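Local coordinates for Ras-related protein Rab-7L1 (Homo sapiens, PDB 6HH2) that cycles between GDP- and GTP-bound states to regulate vesicle trafficking, maintains the endosome-trans-Golgi network, and recruits the kinase LRRK2 to the Golgi and stimulates it, at residues H38-S41 against F47-K50; Q28-D33 against V60-W65. The protein carries 4 engineered substitutions. All coordinates share one frame; numbering follows the deposited sequence.

Interaction 1: residues H38-S41 against F47-K50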
# COMPACT_ATOMS: atom_id res chain seq x y z
N HIS A 38 -15.74 2.97 -16.24
CA HIS A 38 -16.21 4.11 -17.00
C HIS A 38 -15.45 5.38 -16.63
O HIS A 38 -15.16 6.22 -17.50
CB HIS A 38 -17.72 4.29 -16.79
CG HIS A 38 -18.37 5.32 -17.67
ND1 HIS A 38 -18.41 6.65 -17.32
CD2 HIS A 38 -19.08 5.20 -18.81
CE1 HIS A 38 -19.09 7.32 -18.24
NE2 HIS A 38 -19.52 6.46 -19.16
N TYR A 39 -15.07 5.49 -15.37
CA TYR A 39 -14.41 6.69 -14.89
C TYR A 39 -13.05 6.94 -15.54
O TYR A 39 -12.61 8.08 -15.56
CB TYR A 39 -14.26 6.64 -13.37
CG TYR A 39 -13.16 5.70 -12.86
CD1 TYR A 39 -13.38 4.32 -12.70
CD2 TYR A 39 -11.90 6.20 -12.53
CE1 TYR A 39 -12.37 3.47 -12.24
CE2 TYR A 39 -10.90 5.37 -12.06
CZ TYR A 39 -11.14 3.99 -11.91
OH TYR A 39 -10.15 3.15 -11.43
N LYS A 40 -12.37 5.90 -16.04
CA LYS A 40 -10.97 6.09 -16.45
C LYS A 40 -10.86 7.05 -17.62
O LYS A 40 -9.81 7.69 -17.81
CB LYS A 40 -10.37 4.74 -16.83
CG LYS A 40 -10.23 3.85 -15.62
CD LYS A 40 -9.66 2.52 -16.02
CE LYS A 40 -9.47 1.65 -14.81
NZ LYS A 40 -8.33 2.13 -13.91
N SER A 41 -11.90 7.16 -18.42
CA SER A 41 -11.76 7.97 -19.64
C SER A 41 -11.57 9.45 -19.31
O SER A 41 -10.98 10.19 -20.11
CB SER A 41 -12.93 7.70 -20.57
OG SER A 41 -14.05 8.44 -20.17
N PHE A 47 -3.54 6.13 -11.59
CA PHE A 47 -3.95 5.46 -10.35
C PHE A 47 -5.30 4.83 -10.63
O PHE A 47 -5.97 5.18 -11.59
CB PHE A 47 -4.09 6.47 -9.17
CG PHE A 47 -4.97 7.67 -9.49
CD1 PHE A 47 -6.36 7.62 -9.38
CD2 PHE A 47 -4.40 8.85 -9.98
CE1 PHE A 47 -7.14 8.73 -9.73
CE2 PHE A 47 -5.19 9.96 -10.30
CZ PHE A 47 -6.55 9.90 -10.17
N ALA A 48 -5.72 3.93 -9.74
CA ALA A 48 -7.07 3.37 -9.80
C ALA A 48 -7.83 3.93 -8.59
O ALA A 48 -7.22 4.27 -7.59
CB ALA A 48 -7.01 1.85 -9.65
N LEU A 49 -9.14 4.05 -8.72
CA LEU A 49 -9.95 4.61 -7.64
C LEU A 49 -10.68 3.52 -6.86
O LEU A 49 -11.06 2.47 -7.39
CB LEU A 49 -11.02 5.48 -8.25
CG LEU A 49 -10.98 7.01 -8.12
CD1 LEU A 49 -9.73 7.67 -7.64
CD2 LEU A 49 -11.64 7.72 -9.29
N LYS A 50 -10.95 3.82 -5.59
CA LYS A 50 -11.97 3.12 -4.80
C LYS A 50 -12.77 4.18 -4.06
O LYS A 50 -12.19 5.12 -3.51
CB LYS A 50 -11.38 2.13 -3.83
CG LYS A 50 -12.50 1.21 -3.20
CD LYS A 50 -11.84 0.47 -2.12
CE LYS A 50 -12.74 -0.68 -1.64
NZ LYS A 50 -13.02 -1.65 -2.77
O HOH W 1 -7.77 4.83 -13.47
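With CG set between its backbone N and carbonyl carbon (chi1 75°), Tyr39 extends its ring across to the strand that starts at Ala48 and ends the reach at the amide of Leu49. Leu49 N donates to Tyr39 OH over 3.0 Å in a nearly straight bond, 169° at the hydrogen. Beside this bond the ring packs obliquely on the leucine side chain, Tyr39 CD2 lying 3.6 Å from Leu49 CD2, while Tyr39 OH also rests 3.5 Å from Ala48 CA. Lys40 runs alongside the tyrosine: its CG sits over the rim of one ring face, and its outstretched chain bends only at the last torsion (chi4 -71°), which lets Lys40 NZ donate to Tyr39 OH over 3.2 Å. These residues correspond to the first switch, the effector region of Ras-family GTPases, here in the GDP-bound protein; the turn at Tyr39 and the short helix 40-43 lie against the edge strand 48-55, and the side chain of Ala48 is about 13 Å from the bound GDP. Asp33 is hydrogen-bonded to Tyr39 OH and forms a salt bridge with Lys40 NZ; its negative charge would be expected to steady the ammonium group. A water links Lys40 to the second segment, accepting from Lys40 NZ at 2.8 Å and donating to Phe47 O at 2.6 Å.

Interaction 2: residues Q28-D33 against V60-W65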
# COMPACT_ATOMS: atom_id res chain seq x y z
N GLN A 28 -5.83 -4.36 -8.57
CA GLN A 28 -6.94 -4.88 -9.37
C GLN A 28 -8.04 -5.45 -8.50
O GLN A 28 -9.22 -5.32 -8.83
CB GLN A 28 -6.42 -5.96 -10.31
CG GLN A 28 -5.54 -5.36 -11.41
CD GLN A 28 -4.85 -6.42 -12.25
OE1 GLN A 28 -4.57 -7.54 -11.79
NE2 GLN A 28 -4.59 -6.09 -13.50
N ARG A 29 -7.70 -6.04 -7.35
CA ARG A 29 -8.72 -6.62 -6.50
C ARG A 29 -9.43 -5.57 -5.64
O ARG A 29 -10.66 -5.64 -5.44
CB ARG A 29 -8.09 -7.69 -5.62
CG ARG A 29 -9.17 -8.67 -5.16
CD ARG A 29 -8.68 -9.58 -4.11
NE ARG A 29 -8.25 -10.90 -4.57
CZ ARG A 29 -9.07 -11.90 -4.90
NH1 ARG A 29 -10.38 -11.73 -4.94
NH2 ARG A 29 -8.56 -13.07 -5.25
N TYR A 30 -8.68 -4.62 -5.13
CA TYR A 30 -9.20 -3.67 -4.15
C TYR A 30 -9.77 -2.38 -4.75
O TYR A 30 -10.66 -1.75 -4.14
CB TYR A 30 -8.09 -3.32 -3.14
CG TYR A 30 -8.67 -2.59 -1.97
CD1 TYR A 30 -9.45 -3.29 -1.02
CD2 TYR A 30 -8.48 -1.23 -1.80
CE1 TYR A 30 -10.06 -2.60 0.05
CE2 TYR A 30 -9.07 -0.54 -0.74
CZ TYR A 30 -9.83 -1.25 0.18
OH TYR A 30 -10.44 -0.60 1.22
N SER A 31 -9.37 -2.00 -5.96
CA SER A 31 -9.96 -0.83 -6.60
C SER A 31 -11.37 -1.15 -7.05
O SER A 31 -11.86 -2.27 -6.92
CB SER A 31 -9.13 -0.42 -7.81
OG SER A 31 -9.34 -1.37 -8.87
N GLN A 32 -12.06 -0.15 -7.61
CA GLN A 32 -13.40 -0.45 -8.14
C GLN A 32 -13.39 -1.01 -9.54
O GLN A 32 -14.48 -1.19 -10.11
CB GLN A 32 -14.24 0.83 -8.16
CG GLN A 32 -13.83 1.86 -9.24
CD GLN A 32 -14.91 2.97 -9.34
OE1 GLN A 32 -15.15 3.70 -8.37
NE2 GLN A 32 -15.58 3.06 -10.50
N ASP A 33 -12.23 -1.33 -10.10
CA ASP A 33 -12.15 -1.60 -11.53
C ASP A 33 -12.89 -2.87 -11.94
O ASP A 33 -13.36 -2.96 -13.09
CB ASP A 33 -10.68 -1.64 -11.96
CG ASP A 33 -10.06 -0.27 -11.97
OD1 ASP A 33 -10.78 0.71 -11.65
OD2 ASP A 33 -8.85 -0.16 -12.28
N VAL A 60 -15.24 8.58 1.30
CA VAL A 60 -13.78 8.42 1.24
C VAL A 60 -13.43 7.97 -0.17
O VAL A 60 -14.04 7.03 -0.69
CB VAL A 60 -13.32 7.36 2.24
CG1 VAL A 60 -11.86 6.95 1.96
CG2 VAL A 60 -13.47 7.91 3.68
N ARG A 61 -12.48 8.65 -0.79
CA ARG A 61 -12.04 8.33 -2.15
C ARG A 61 -10.55 8.00 -2.06
O ARG A 61 -9.77 8.80 -1.52
CB ARG A 61 -12.30 9.51 -3.08
CG ARG A 61 -11.77 9.33 -4.49
CD ARG A 61 -12.17 10.49 -5.44
NE ARG A 61 -13.60 10.44 -5.74
CZ ARG A 61 -14.51 11.26 -5.22
NH1 ARG A 61 -14.16 12.23 -4.39
NH2 ARG A 61 -15.79 11.12 -5.58
N LEU A 62 -10.17 6.80 -2.50
CA LEU A 62 -8.76 6.41 -2.48
C LEU A 62 -8.23 6.38 -3.91
O LEU A 62 -8.85 5.80 -4.80
CB LEU A 62 -8.58 5.00 -1.95
CG LEU A 62 -9.18 4.69 -0.61
CD1 LEU A 62 -8.77 3.24 -0.28
CD2 LEU A 62 -8.64 5.69 0.41
N GLN A 63 -7.08 7.02 -4.14
CA GLN A 63 -6.27 6.82 -5.34
C GLN A 63 -5.21 5.80 -5.01
O GLN A 63 -4.38 6.01 -4.11
CB GLN A 63 -5.58 8.12 -5.76
CG GLN A 63 -6.53 9.25 -6.11
CD GLN A 63 -5.79 10.50 -6.53
OE1 GLN A 63 -4.55 10.55 -6.43
NE2 GLN A 63 -6.52 11.51 -6.99
N LEU A 64 -5.23 4.67 -5.70
CA LEU A 64 -4.27 3.60 -5.48
C LEU A 64 -3.19 3.71 -6.57
O LEU A 64 -3.46 3.47 -7.76
CB LEU A 64 -4.97 2.24 -5.56
CG LEU A 64 -6.10 2.08 -4.54
CD1 LEU A 64 -6.98 0.88 -4.93
CD2 LEU A 64 -5.47 1.94 -3.12
N TRP A 65 -1.96 4.07 -6.17
CA TRP A 65 -0.87 4.36 -7.11
C TRP A 65 0.10 3.19 -7.10
O TRP A 65 0.80 2.98 -6.12
CB TRP A 65 -0.16 5.65 -6.70
CG TRP A 65 -0.87 6.89 -7.04
CD1 TRP A 65 -2.08 7.36 -6.49
CD2 TRP A 65 -0.44 7.87 -7.97
NE1 TRP A 65 -2.38 8.59 -7.02
CE2 TRP A 65 -1.41 8.93 -7.94
CE3 TRP A 65 0.69 7.98 -8.78
CZ2 TRP A 65 -1.29 10.06 -8.75
CZ3 TRP A 65 0.81 9.12 -9.58
CH2 TRP A 65 -0.18 10.15 -9.56
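Leu62 is the first residue of 60-65 to touch the end of helix 23-30. Its CD1 meets the edge of the Tyr30 ring, 3.8 Å from Tyr30 CE2 and in the ring plane, so that the methyl abuts the rim of the ring. The ring is brought there by a first torsion of -168°, which leaves it beside the carbonyl carbon of Tyr30. From outside the two segments, Ile173 of helix 165-178 packs on both Tyr30 and Leu62. Two residues on, Leu64 points the same way and crosses the tyrosine at about a right angle; Leu64 CD1 lies 4.1 Å from Tyr30 CD2, again near the ring plane. The same methyl touches Ser31, 3.8 Å from Ser31 CB. Here the helix ends, and Ser31 OG turns from the contact to accept from Asp33 N at 3.1 Å (163° at the hydrogen), forming an ST turn, while it also bonds to Val27 O in the preceding turn. Buried apolar packing of this kind, with the helix that follows the P-loop and the C-terminal helix 165-178 laid on one face of the central sheet, is typical of the Ras-like GTPase fold.

In the fold
Interactions 1 and 2 have centres about 8 Å apart and lie on the same side of the chain's centre. Along the sequence, 38-41 and 47-50 are nested between 28-33 and 60-65: helix 23-30 leads through the effector region into strand 48-55, after which the chain turns back into the antiparallel strand 58-66. The two contacts also touch directly. Lys50 NZ lies 2.7 Å from Tyr30 O, a probable hydrogen bond, and Phe47 CB packs 3.4 Å from Leu64 O. Interaction 2 is buried between helix and sheet, whereas interaction 1 is partly buried at the sheet's edge, which is consistent with the effector region of this GDP-bound form lying at the margin of a buried helix-sheet core.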